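Local coordinates for NolR (Sinorhizobium fredii, PDB 4OMZ), which binds DNA through a winged helix-turn-helix fold of the ArsR family and regulates the expression of rhizobial nodulation and symbiosis genes, at the interface of chains A and B. Numbering follows the deposited sequence. Chains: chain A/B, NolR.

Contact 1: the interface of chains A and B. Residues chain A 33, 37, 50-52; chain B 6-8, 13.
A:Lys51 and B:Leu8 make a polar link between the chains. The backbone N of B:Leu8 donates a hydrogen bond to the carbonyl O of A:Lys51 at 2.9 Å. It is fairly straight, 160° at the hydrogen, and it uses an in-plane lone pair of the carbonyl. This fastens the N-terminal arm of B to the C-terminal end of helix 45-51 of A, in this dimer of ArsR-type helix-turn-helix subunits.

Apolar packing surrounds that bond. B:Leu8 lies across the aliphatic stem of A:Lys51, with B:Leu8 CD2 3.5 Å from A:Lys51 CE. With CG anti to the backbone N (chi1 179°), the lysine stem runs past B:Leu8, and its CG and CE meet the leucine. A:Leu33 and B:Leu8 slide past each other in opposite directions, with A:Leu33 CD2 4.1 Å from B:Leu8 CD1. Behind them, A:Ser37 OG donates a hydrogen bond to A:Leu33 O within helix 29-40 of A. B:Pro7 rests its CB against the carbonyl of A:Asn50.

The ring contact is a CH-pi one. A:Leu33 CD1 sits over one face of the B:His13 imidazole, 3.7 Å from its centroid and displaced toward the rim. At the edge of that ring, B:His13 CE1 lies 3.2 Å from A:Val52 O.

Contact 2: the interface of chains A and B. Residues chain A 16-17, 19-20, 23-24; chain B 26-29, 32.
A:Ala20 meets B:Pro29 where helix 10-26 of one ArsR-family subunit packs on the start of helix 29-38 of the other. The close part of the contact is built on small residues. The methyl CB of A:Ala20 comes within 3.4 Å of B:Pro29 N and 3.6 Å of its ring carbon CD. One turn earlier, A:Ala16 presents its CB to the carbonyl of B:Pro29, while the proline CB lies against A:Ala16 O. The short alanine side chains appear to let the proline ring come close to the backbone of the A helix.

B:Leu32 extends this apolar patch. Its CG is anti to its carbonyl carbon (chi1 -84°), and B:Leu32 CD1 meets A:Ala19 CB at 3.7 Å. A:Leu23 crosses B:Leu32 at a slant, and A:Leu23 CB faces B:Ala27 CB at 3.9 Å.

Contacts are sparser at the polar margins. A:Glu17 bends at chi2 (-74°), which brings its carboxylate alongside the proline ring. OE2 touches B:Pro29 CG there without making a polar bond across the patch. A:Ser24 OG approaches B:Ala27 O at 3.3 Å, but its hydroxyl is engaged within its own helix. A:Ser24 OG donates a hydrogen bond to A:Ala20 O at 2.6 Å, tilted 29° from the carbonyl plane. B:Met26 and B:Asn28 lose little surface to A, and A:Leu23 CD1 lies 3.9 Å from B:Met26 O.

Contact 3: the interface of chains A and B. Residues chain A 8, 12-13, 16; chain B 29, 33, 52.
The A:His13 imidazole meets B:Leu33 at its edge, where methyl CD1 lies in the ring plane beside ND1 and CE1. The modelled approach is too close to carry detail, so its exact spacing is doubtful. The two side chains cross at about a right angle. The carbonyl O of B:Val52 lies farther along the ring, 3.6 Å from A:His13 CE1 and 4.0 Å from NE2. No hydrogen bond crosses this patch. As modelled, chi2 of A:His13 near -4° turns the ring edge toward the leucine methyl, but this orientation is tentative.

B:Leu33 is the central apolar group. Its CG is anti to its own carbonyl carbon (chi1 -65°), and the two methyls part from there. CD1 goes to the histidine. B:Leu33 CD2 goes to A:Leu8, whose CD1 methyl is 3.7 Å away, and to the backbone O of A:Lys12, 3.5 Å away. A:Leu8 and B:Leu33 pass each other in opposite directions. A:Ala16 supports the branch point from another side, with its CB 3.8 Å from B:Leu33 CG.

B:Leu33 is thus touched by A:Leu8 from the N-terminal arm and by residues of helix 10-26. The site joins the arm and first helix of A to helix 29-38 of B. It contributes apolar packing to pairing of the two ArsR-type subunits, which likely supports the dimer that binds DNA.

Contact 4: the interface of chains A and B. Residues chain A 22, 89, 92-93; chain B 96, 99-100.
This is a helix-to-helix interface, mainly between the C-terminal helices 88-101 of two ArsR-family subunits, with A:Phe22 added from helix 10-26. It joins the two chains of the deposited dimer. It combines an apolar strip with a charged rim.

B:Ile100 fills much of the strip. B:Ile100 CD1 reaches tip to tip toward the A:Phe22 ring, 3.9 Å from CE2. The phenylalanine CG is anti to its backbone N (chi1 161°), and the ring comes in from its own helix. The CG2 branch of B:Ile100 turns to A:Ser89 and lies 3.4 Å from its hydroxyl OG. B:Ile100 CG1 runs beside the aliphatic part of A:Lys92, 3.9 Å from CD. Those two side chains pass in opposite directions. Farther along, A:Ile93 CD1 touches the methyl CB of B:Ala96 at 3.8 Å.

The rim holds A:Lys92 and B:Glu99, which cross at about a right angle. The lysine stem is extended as far as CE, then bends at chi4 (-98°), which swings the amine toward the glutamate. A:Lys92 NZ forms a salt bridge with the carboxylate OE1 of B:Glu99 at 3.2 Å, as modelled. B:Glu99 is poorly ordered, so this charged pair is less certain than the apolar strip. The lysine gives up 76 Å² of surface to chain B.

Contact 1: the interface of chains A and B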
ATOM      1  N   LEU A  33      -2.713   8.832  -7.714  1.00 47.11           N
ATOM      2  CA  LEU A  33      -3.432   9.678  -8.669  1.00 45.82           C
ATOM      3  C   LEU A  33      -3.151   9.251 -10.116  1.00 43.90           C
ATOM      4  O   LEU A  33      -4.061   9.195 -10.962  1.00 44.09           O
ATOM      5  CB  LEU A  33      -3.059  11.147  -8.461  1.00 45.14           C
ATOM      6  CG  LEU A  33      -3.485  11.740  -7.115  1.00 45.79           C
ATOM      7  CD1 LEU A  33      -2.897  13.124  -6.923  1.00 45.56           C
ATOM      8  CD2 LEU A  33      -5.003  11.781  -6.994  1.00 44.86           C
ATOM      9  N   SER A  37      -5.907   7.725 -12.766  1.00 44.24           N
ATOM     10  CA  SER A  37      -6.055   8.292 -14.093  1.00 44.95           C
ATOM     11  C   SER A  37      -5.803   7.257 -15.194  1.00 44.79           C
ATOM     12  O   SER A  37      -6.568   7.164 -16.150  1.00 45.28           O
ATOM     13  CB  SER A  37      -5.107   9.478 -14.246  1.00 45.36           C
ATOM     14  OG  SER A  37      -5.248  10.375 -13.163  1.00 45.54           O
ATOM     15  N   ASN A  50       0.152  16.454 -16.326  1.00 64.29           N
ATOM     16  CA  ASN A  50      -0.830  17.508 -16.176  1.00 62.10           C
ATOM     17  C   ASN A  50      -1.997  17.268 -15.241  1.00 67.46           C
ATOM     18  O   ASN A  50      -2.298  18.084 -14.366  1.00 67.57           O
ATOM     19  CB  ASN A  50      -1.433  17.700 -17.539  1.00 65.38           C
ATOM     20  CG  ASN A  50      -0.676  18.613 -18.342  1.00 83.20           C
ATOM     21  OD1 ASN A  50       0.330  19.163 -17.880  1.00 85.16           O
ATOM     22  ND2 ASN A  50      -1.050  18.723 -19.616  1.00 88.42           N
ATOM     23  N   LYS A  51      -2.624  16.108 -15.412  1.00 68.10           N
ATOM     24  CA  LYS A  51      -3.799  15.760 -14.635  1.00 53.72           C
ATOM     25  C   LYS A  51      -3.401  15.557 -13.179  1.00 48.61           C
ATOM     26  O   LYS A  51      -4.141  15.919 -12.264  1.00 64.10           O
ATOM     27  CB  LYS A  51      -4.478  14.524 -15.223  1.00 48.89           C
ATOM     28  CG  LYS A  51      -5.695  14.097 -14.454  1.00 50.47           C
ATOM     29  CD  LYS A  51      -6.898  13.982 -15.376  1.00 58.32           C
ATOM     30  CE  LYS A  51      -8.116  13.583 -14.573  1.00 68.77           C
ATOM     31  NZ  LYS A  51      -9.142  12.872 -15.363  1.00 71.95           N
ATOM     32  N   VAL A  52      -2.214  15.001 -12.966  1.00 48.11           N
ATOM     33  CA  VAL A  52      -1.755  14.708 -11.615  1.00 56.17           C
ATOM     34  C   VAL A  52      -1.032  15.922 -11.043  1.00 56.53           C
ATOM     35  O   VAL A  52      -0.681  15.951  -9.865  1.00 53.38           O
ATOM     36  CB  VAL A  52      -0.822  13.488 -11.593  1.00 57.58           C
ATOM     37  CG1 VAL A  52      -1.566  12.246 -12.074  1.00 45.95           C
ATOM     38  CG2 VAL A  52       0.401  13.759 -12.451  1.00 47.07           C
TER
ATOM     39  N   GLN B   6      -9.067  19.516 -17.344  1.00100.41           N
ATOM     40  CA  GLN B   6      -9.008  19.896 -15.937  1.00 91.16           C
ATOM     41  C   GLN B   6      -8.077  19.011 -15.126  1.00 83.77           C
ATOM     42  O   GLN B   6      -8.298  17.807 -15.011  1.00 82.06           O
ATOM     43  CB  GLN B   6     -10.406  19.859 -15.306  1.00 88.76           C
ATOM     44  CG  GLN B   6     -11.403  20.825 -15.919  1.00 95.57           C
ATOM     45  CD  GLN B   6     -10.993  22.267 -15.714  1.00103.70           C
ATOM     46  OE1 GLN B   6     -10.462  22.906 -16.624  1.00 98.70           O
ATOM     47  NE2 GLN B   6     -11.225  22.787 -14.514  1.00110.93           N
ATOM     48  N   PRO B   7      -7.003  19.598 -14.575  1.00 79.75           N
ATOM     49  CA  PRO B   7      -6.182  18.829 -13.633  1.00 73.36           C
ATOM     50  C   PRO B   7      -7.040  18.353 -12.465  1.00 71.10           C
ATOM     51  O   PRO B   7      -8.139  18.870 -12.265  1.00 64.96           O
ATOM     52  CB  PRO B   7      -5.135  19.843 -13.168  1.00 69.53           C
ATOM     53  CG  PRO B   7      -5.063  20.841 -14.252  1.00 69.58           C
ATOM     54  CD  PRO B   7      -6.473  20.958 -14.775  1.00 71.90           C
ATOM     55  N   LEU B   8      -6.532  17.421 -11.674  1.00 68.07           N
ATOM     56  CA  LEU B   8      -7.329  16.874 -10.592  1.00 58.68           C
ATOM     57  C   LEU B   8      -7.491  17.884  -9.459  1.00 57.66           C
ATOM     58  O   LEU B   8      -6.556  18.600  -9.106  1.00 73.14           O
ATOM     59  CB  LEU B   8      -6.700  15.578 -10.074  1.00 55.80           C
ATOM     60  CG  LEU B   8      -6.820  14.395 -11.039  1.00 56.85           C
ATOM     61  CD1 LEU B   8      -5.865  13.277 -10.670  1.00 54.22           C
ATOM     62  CD2 LEU B   8      -8.249  13.884 -11.066  1.00 57.96           C
ATOM     63  N   HIS B  13      -6.414  15.301  -4.341  1.00 43.42           N
ATOM     64  CA  HIS B  13      -5.030  15.258  -3.895  1.00 42.51           C
ATOM     65  C   HIS B  13      -4.964  14.968  -2.400  1.00 56.69           C
ATOM     66  O   HIS B  13      -4.104  14.201  -1.944  1.00 40.40           O
ATOM     67  CB  HIS B  13      -4.300  16.570  -4.206  1.00 44.16           C
ATOM     68  CG  HIS B  13      -3.839  16.691  -5.627  1.00 48.66           C
ATOM     69  ND1 HIS B  13      -2.557  16.377  -6.023  1.00 43.83           N
ATOM     70  CD2 HIS B  13      -4.480  17.118  -6.742  1.00 52.65           C
ATOM     71  CE1 HIS B  13      -2.430  16.591  -7.321  1.00 47.72           C
ATOM     72  NE2 HIS B  13      -3.586  17.040  -7.782  1.00 52.50           N
TER

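Contact 2: the interface of chains A and B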
ATOM      1  N   ALA A  16       5.763 -11.731   1.966  1.00 37.96           N
ATOM      2  CA  ALA A  16       5.600 -10.417   2.557  1.00 35.73           C
ATOM      3  C   ALA A  16       6.498  -9.439   1.817  1.00 38.93           C
ATOM      4  O   ALA A  16       6.125  -8.281   1.609  1.00 33.57           O
ATOM      5  CB  ALA A  16       5.930 -10.446   4.032  1.00 28.00           C
ATOM      6  N   GLU A  17       7.674  -9.905   1.395  1.00 44.19           N
ATOM      7  CA  GLU A  17       8.534  -9.008   0.632  1.00 40.67           C
ATOM      8  C   GLU A  17       7.934  -8.653  -0.732  1.00 39.07           C
ATOM      9  O   GLU A  17       7.949  -7.483  -1.142  1.00 42.63           O
ATOM     10  CB  GLU A  17       9.924  -9.611   0.435  1.00 39.90           C
ATOM     11  CG  GLU A  17      10.910  -9.232   1.522  1.00 49.97           C
ATOM     12  CD  GLU A  17      11.396  -7.790   1.395  1.00 63.49           C
ATOM     13  OE1 GLU A  17      11.069  -7.127   0.383  1.00 66.20           O
ATOM     14  OE2 GLU A  17      12.097  -7.316   2.314  1.00 65.89           O
ATOM     15  N   ALA A  19       4.623  -8.763  -1.699  1.00 38.96           N
ATOM     16  CA  ALA A  19       3.422  -7.973  -1.469  1.00 33.42           C
ATOM     17  C   ALA A  19       3.784  -6.541  -1.083  1.00 34.30           C
ATOM     18  O   ALA A  19       3.188  -5.581  -1.579  1.00 29.71           O
ATOM     19  CB  ALA A  19       2.569  -8.614  -0.387  1.00 26.55           C
ATOM     20  N   ALA A  20       4.779  -6.403  -0.212  1.00 33.58           N
ATOM     21  CA  ALA A  20       5.207  -5.080   0.225  1.00 27.84           C
ATOM     22  C   ALA A  20       5.853  -4.308  -0.920  1.00 28.84           C
ATOM     23  O   ALA A  20       5.781  -3.087  -0.948  1.00 29.02           O
ATOM     24  CB  ALA A  20       6.163  -5.183   1.404  1.00 25.61           C
ATOM     25  N   LEU A  23       2.763  -3.018  -2.888  1.00 28.69           N
ATOM     26  CA  LEU A  23       2.103  -1.961  -2.123  1.00 25.69           C
ATOM     27  C   LEU A  23       2.961  -0.706  -2.092  1.00 37.42           C
ATOM     28  O   LEU A  23       2.451   0.413  -2.114  1.00 34.35           O
ATOM     29  CB  LEU A  23       1.824  -2.405  -0.692  1.00 24.80           C
ATOM     30  CG  LEU A  23       0.732  -3.440  -0.479  1.00 32.43           C
ATOM     31  CD1 LEU A  23       0.615  -3.748   1.001  1.00 26.97           C
ATOM     32  CD2 LEU A  23      -0.565  -2.909  -1.044  1.00 25.40           C
ATOM     33  N   SER A  24       4.272  -0.910  -2.046  1.00 40.56           N
ATOM     34  CA  SER A  24       5.215   0.194  -2.039  1.00 35.61           C
ATOM     35  C   SER A  24       5.089   0.961  -3.336  1.00 38.25           C
ATOM     36  O   SER A  24       5.177   2.189  -3.341  1.00 33.98           O
ATOM     37  CB  SER A  24       6.646  -0.306  -1.858  1.00 29.12           C
ATOM     38  OG  SER A  24       6.857  -0.735  -0.525  1.00 37.11           O
TER
ATOM     39  N   MET B  26       1.027   0.183   5.796  1.00 35.51           N
ATOM     40  CA  MET B  26       1.038  -1.246   5.457  1.00 38.58           C
ATOM     41  C   MET B  26       2.148  -1.698   4.492  1.00 39.39           C
ATOM     42  O   MET B  26       2.426  -2.898   4.392  1.00 22.40           O
ATOM     43  CB  MET B  26      -0.314  -1.664   4.883  1.00 33.09           C
ATOM     44  CG  MET B  26      -1.425  -1.693   5.909  1.00 31.36           C
ATOM     45  SD  MET B  26      -2.913  -2.454   5.245  1.00 33.79           S
ATOM     46  CE  MET B  26      -2.417  -4.180   5.204  1.00 29.32           C
ATOM     47  N   ALA B  27       2.769  -0.762   3.774  1.00 34.29           N
ATOM     48  CA  ALA B  27       3.699  -1.133   2.699  1.00 34.07           C
ATOM     49  C   ALA B  27       5.108  -1.469   3.201  1.00 30.72           C
ATOM     50  O   ALA B  27       6.102  -0.921   2.726  1.00 27.40           O
ATOM     51  CB  ALA B  27       3.766  -0.022   1.659  1.00 29.48           C
ATOM     52  N   ASN B  28       5.179  -2.396   4.147  1.00 29.29           N
ATOM     53  CA  ASN B  28       6.438  -2.902   4.670  1.00 29.85           C
ATOM     54  C   ASN B  28       6.277  -4.388   4.987  1.00 43.82           C
ATOM     55  O   ASN B  28       5.258  -4.793   5.555  1.00 48.22           O
ATOM     56  CB  ASN B  28       6.860  -2.111   5.914  1.00 38.96           C
ATOM     57  CG  ASN B  28       8.149  -2.627   6.534  1.00 42.79           C
ATOM     58  OD1 ASN B  28       8.130  -3.521   7.378  1.00 43.29           O
ATOM     59  ND2 ASN B  28       9.277  -2.055   6.123  1.00 36.50           N
ATOM     60  N   PRO B  29       7.267  -5.214   4.609  1.00 40.51           N
ATOM     61  CA  PRO B  29       7.112  -6.667   4.778  1.00 40.43           C
ATOM     62  C   PRO B  29       6.912  -7.065   6.238  1.00 39.54           C
ATOM     63  O   PRO B  29       6.070  -7.919   6.560  1.00 34.66           O
ATOM     64  CB  PRO B  29       8.429  -7.231   4.231  1.00 38.61           C
ATOM     65  CG  PRO B  29       9.392  -6.077   4.250  1.00 37.51           C
ATOM     66  CD  PRO B  29       8.569  -4.850   4.025  1.00 24.86           C
ATOM     67  N   LEU B  32       3.528  -6.095   7.346  1.00 20.74           N
ATOM     68  CA  LEU B  32       2.538  -7.018   6.812  1.00 24.39           C
ATOM     69  C   LEU B  32       2.484  -8.280   7.665  1.00 20.87           C
ATOM     70  O   LEU B  32       1.402  -8.761   7.989  1.00 19.55           O
ATOM     71  CB  LEU B  32       2.827  -7.379   5.354  1.00 20.61           C
ATOM     72  CG  LEU B  32       2.289  -6.387   4.318  1.00 42.57           C
ATOM     73  CD1 LEU B  32       2.485  -6.923   2.900  1.00 34.90           C
ATOM     74  CD2 LEU B  32       0.825  -6.016   4.584  1.00 21.04           C
TER

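Contact 3: the interface of chains A and B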
ATOM      1  N   LEU A   8       7.518 -17.453  11.869  1.00 50.77           N
ATOM      2  CA  LEU A   8       6.871 -17.596  10.566  1.00 55.11           C
ATOM      3  C   LEU A   8       7.826 -18.228   9.551  1.00 58.36           C
ATOM      4  O   LEU A   8       9.026 -17.960   9.579  1.00 64.44           O
ATOM      5  CB  LEU A   8       6.373 -16.239  10.061  1.00 51.79           C
ATOM      6  CG  LEU A   8       5.181 -15.647  10.821  1.00 47.88           C
ATOM      7  CD1 LEU A   8       4.992 -14.178  10.483  1.00 40.50           C
ATOM      8  CD2 LEU A   8       3.911 -16.435  10.533  1.00 47.89           C
ATOM      9  N   LYS A  12       6.575 -17.160   3.922  1.00 44.27           N
ATOM     10  CA  LYS A  12       5.696 -16.027   4.241  1.00 45.09           C
ATOM     11  C   LYS A  12       6.462 -14.713   4.353  1.00 42.83           C
ATOM     12  O   LYS A  12       5.929 -13.625   4.158  1.00 43.44           O
ATOM     13  CB  LYS A  12       4.908 -16.335   5.509  1.00 41.47           C
ATOM     14  CG  LYS A  12       4.025 -17.553   5.301  1.00 51.98           C
ATOM     15  CD  LYS A  12       3.153 -17.908   6.503  1.00 61.76           C
ATOM     16  CE  LYS A  12       1.702 -17.493   6.240  1.00 67.39           C
ATOM     17  NZ  LYS A  12       0.910 -17.237   7.483  1.00 64.67           N
ATOM     18  N   HIS A  13       7.729 -14.868   4.681  1.00 36.54           N
ATOM     19  CA  HIS A  13       8.740 -13.826   4.744  1.00 36.59           C
ATOM     20  C   HIS A  13       9.062 -13.270   3.349  1.00 44.94           C
ATOM     21  O   HIS A  13       9.112 -12.035   3.115  1.00 45.87           O
ATOM     22  CB  HIS A  13       9.922 -14.509   5.439  1.00 42.07           C
ATOM     23  CG  HIS A  13      10.025 -14.195   6.896  1.00 50.03           C
ATOM     24  ND1 HIS A  13       9.179 -13.308   7.505  1.00 63.16           N
ATOM     25  CD2 HIS A  13      10.653 -14.852   7.903  1.00 51.53           C
ATOM     26  CE1 HIS A  13       9.440 -13.266   8.798  1.00 59.43           C
ATOM     27  NE2 HIS A  13      10.293 -14.231   9.070  1.00 44.12           N
ATOM     28  N   ALA A  16       5.763 -11.731   1.966  1.00 37.96           N
ATOM     29  CA  ALA A  16       5.600 -10.417   2.557  1.00 35.73           C
ATOM     30  C   ALA A  16       6.498  -9.439   1.817  1.00 38.93           C
ATOM     31  O   ALA A  16       6.125  -8.281   1.609  1.00 33.57           O
ATOM     32  CB  ALA A  16       5.930 -10.446   4.032  1.00 28.00           C
TER
ATOM     33  N   PRO B  29       7.267  -5.214   4.609  1.00 40.51           N
ATOM     34  CA  PRO B  29       7.112  -6.667   4.778  1.00 40.43           C
ATOM     35  C   PRO B  29       6.912  -7.065   6.238  1.00 39.54           C
ATOM     36  O   PRO B  29       6.070  -7.919   6.560  1.00 34.66           O
ATOM     37  CB  PRO B  29       8.429  -7.231   4.231  1.00 38.61           C
ATOM     38  CG  PRO B  29       9.392  -6.077   4.250  1.00 37.51           C
ATOM     39  CD  PRO B  29       8.569  -4.850   4.025  1.00 24.86           C
ATOM     40  N   LEU B  33       3.644  -8.810   8.043  1.00 25.87           N
ATOM     41  CA  LEU B  33       3.665 -10.003   8.891  1.00 24.67           C
ATOM     42  C   LEU B  33       3.046  -9.729  10.260  1.00 27.17           C
ATOM     43  O   LEU B  33       2.258 -10.533  10.777  1.00 24.05           O
ATOM     44  CB  LEU B  33       5.089 -10.493   9.051  1.00 24.07           C
ATOM     45  CG  LEU B  33       5.691 -10.976   7.741  1.00 32.20           C
ATOM     46  CD1 LEU B  33       7.128 -11.161   7.999  1.00 26.78           C
ATOM     47  CD2 LEU B  33       5.069 -12.293   7.293  1.00 30.84           C
ATOM     48  N   VAL B  52       7.538 -12.663  14.358  1.00 44.97           N
ATOM     49  CA  VAL B  52       7.839 -11.871  13.176  1.00 47.17           C
ATOM     50  C   VAL B  52       9.353 -11.847  12.932  1.00 50.71           C
ATOM     51  O   VAL B  52       9.831 -11.437  11.872  1.00 48.50           O
ATOM     52  CB  VAL B  52       7.238 -10.449  13.351  1.00 38.15           C
ATOM     53  CG1 VAL B  52       7.792  -9.444  12.350  1.00 43.27           C
ATOM     54  CG2 VAL B  52       5.724 -10.527  13.248  1.00 25.97           C
TER

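Contact 4: the interface of chains A and B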
ATOM      1  N   PHE A  22       4.924  -4.523  -4.144  1.00 28.85           N
ATOM      2  CA  PHE A  22       3.749  -4.044  -4.871  1.00 26.03           C
ATOM      3  C   PHE A  22       3.071  -2.846  -4.173  1.00 36.42           C
ATOM      4  O   PHE A  22       2.848  -1.774  -4.781  1.00 39.35           O
ATOM      5  CB  PHE A  22       2.773  -5.203  -5.030  1.00 26.35           C
ATOM      6  CG  PHE A  22       1.367  -4.792  -5.333  1.00 36.00           C
ATOM      7  CD1 PHE A  22       1.049  -4.148  -6.516  1.00 26.94           C
ATOM      8  CD2 PHE A  22       0.353  -5.063  -4.426  1.00 36.31           C
ATOM      9  CE1 PHE A  22      -0.258  -3.783  -6.788  1.00 27.31           C
ATOM     10  CE2 PHE A  22      -0.955  -4.700  -4.692  1.00 34.60           C
ATOM     11  CZ  PHE A  22      -1.261  -4.058  -5.874  1.00 30.08           C
ATOM     12  N   SER A  89      -4.277  -6.352  -9.979  1.00 19.17           N
ATOM     13  CA  SER A  89      -3.804  -5.998  -8.641  1.00 23.04           C
ATOM     14  C   SER A  89      -4.164  -4.561  -8.259  1.00 29.50           C
ATOM     15  O   SER A  89      -4.768  -4.310  -7.202  1.00 25.85           O
ATOM     16  CB  SER A  89      -2.290  -6.173  -8.557  1.00 31.33           C
ATOM     17  OG  SER A  89      -1.920  -7.524  -8.736  1.00 48.08           O
ATOM     18  N   LYS A  92      -7.803  -4.147  -7.717  1.00 18.73           N
ATOM     19  CA  LYS A  92      -8.282  -4.691  -6.452  1.00 22.77           C
ATOM     20  C   LYS A  92      -7.950  -3.757  -5.292  1.00 24.97           C
ATOM     21  O   LYS A  92      -8.782  -3.538  -4.404  1.00 24.74           O
ATOM     22  CB  LYS A  92      -7.706  -6.083  -6.202  1.00 19.24           C
ATOM     23  CG  LYS A  92      -8.452  -7.174  -6.956  1.00 19.99           C
ATOM     24  CD  LYS A  92      -7.663  -8.468  -7.030  1.00 23.69           C
ATOM     25  CE  LYS A  92      -8.510  -9.571  -7.623  1.00 24.82           C
ATOM     26  NZ  LYS A  92      -9.104 -10.425  -6.565  1.00 47.53           N
ATOM     27  N   ILE A  93      -6.745  -3.193  -5.299  1.00 26.27           N
ATOM     28  CA  ILE A  93      -6.378  -2.275  -4.223  1.00 35.22           C
ATOM     29  C   ILE A  93      -7.216  -0.997  -4.295  1.00 36.37           C
ATOM     30  O   ILE A  93      -7.698  -0.517  -3.272  1.00 41.28           O
ATOM     31  CB  ILE A  93      -4.883  -1.926  -4.247  1.00 29.02           C
ATOM     32  CG1 ILE A  93      -4.055  -3.185  -3.974  1.00 25.09           C
ATOM     33  CG2 ILE A  93      -4.564  -0.870  -3.201  1.00 18.85           C
ATOM     34  CD1 ILE A  93      -4.397  -3.866  -2.672  1.00 18.80           C
TER
ATOM     35  N   ALA B  96      -7.614  -8.264  -0.225  1.00 24.80           N
ATOM     36  CA  ALA B  96      -7.170  -8.003  -1.589  1.00 21.13           C
ATOM     37  C   ALA B  96      -5.868  -8.744  -1.885  1.00 26.45           C
ATOM     38  O   ALA B  96      -5.772  -9.457  -2.878  1.00 21.64           O
ATOM     39  CB  ALA B  96      -6.998  -6.522  -1.813  1.00 20.93           C
ATOM     40  N   GLU B  99      -6.257 -12.368  -2.349  1.00 23.94           N
ATOM     41  CA  GLU B  99      -6.821 -12.711  -3.650  1.00 26.62           C
ATOM     42  C   GLU B  99      -5.815 -12.519  -4.793  1.00 41.85           C
ATOM     43  O   GLU B  99      -5.816 -13.273  -5.762  1.00 49.54           O
ATOM     44  CB  GLU B  99      -8.076 -11.875  -3.891  1.00 28.94           C
ATOM     45  CG  GLU B  99      -9.154 -12.138  -2.858  1.00 43.87           C
ATOM     46  CD  GLU B  99     -10.478 -12.522  -3.468  1.00 62.14           C
ATOM     47  OE1 GLU B  99     -10.946 -11.794  -4.371  1.00 72.76           O
ATOM     48  OE2 GLU B  99     -11.046 -13.557  -3.049  1.00 63.72           O
ATOM     49  N   ILE B 100      -4.966 -11.504  -4.674  1.00 36.28           N
ATOM     50  CA  ILE B 100      -3.911 -11.233  -5.644  1.00 27.23           C
ATOM     51  C   ILE B 100      -2.856 -12.333  -5.687  1.00 31.41           C
ATOM     52  O   ILE B 100      -2.428 -12.753  -6.764  1.00 24.13           O
ATOM     53  CB  ILE B 100      -3.188  -9.901  -5.328  1.00 26.43           C
ATOM     54  CG1 ILE B 100      -4.128  -8.709  -5.511  1.00 26.64           C
ATOM     55  CG2 ILE B 100      -1.932  -9.749  -6.186  1.00 22.79           C
ATOM     56  CD1 ILE B 100      -3.690  -7.475  -4.751  1.00 23.67           C
TER

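All distances here run between the centres of the C-alpha atoms of the contacts. Contacts 2 and 3 are neighbours, about 9 Å apart, and share A:Ala16 and B:Pro29. Contact 4 lies about 12 Å from contact 2 and 17 Å from contact 3. Helix 10-26 contributes to all four. Contact 1 is remote, about 35 Å from contact 3, yet the two correspond with the chains exchanged: B:His13 with A:Leu33 and A:Val52 in contact 1, A:His13 with B:Leu33 and B:Val52 in contact 3. Contacts 2 and 4 lie between, so the contacts span from one N-terminal arm to the other, which fits a stable dimer.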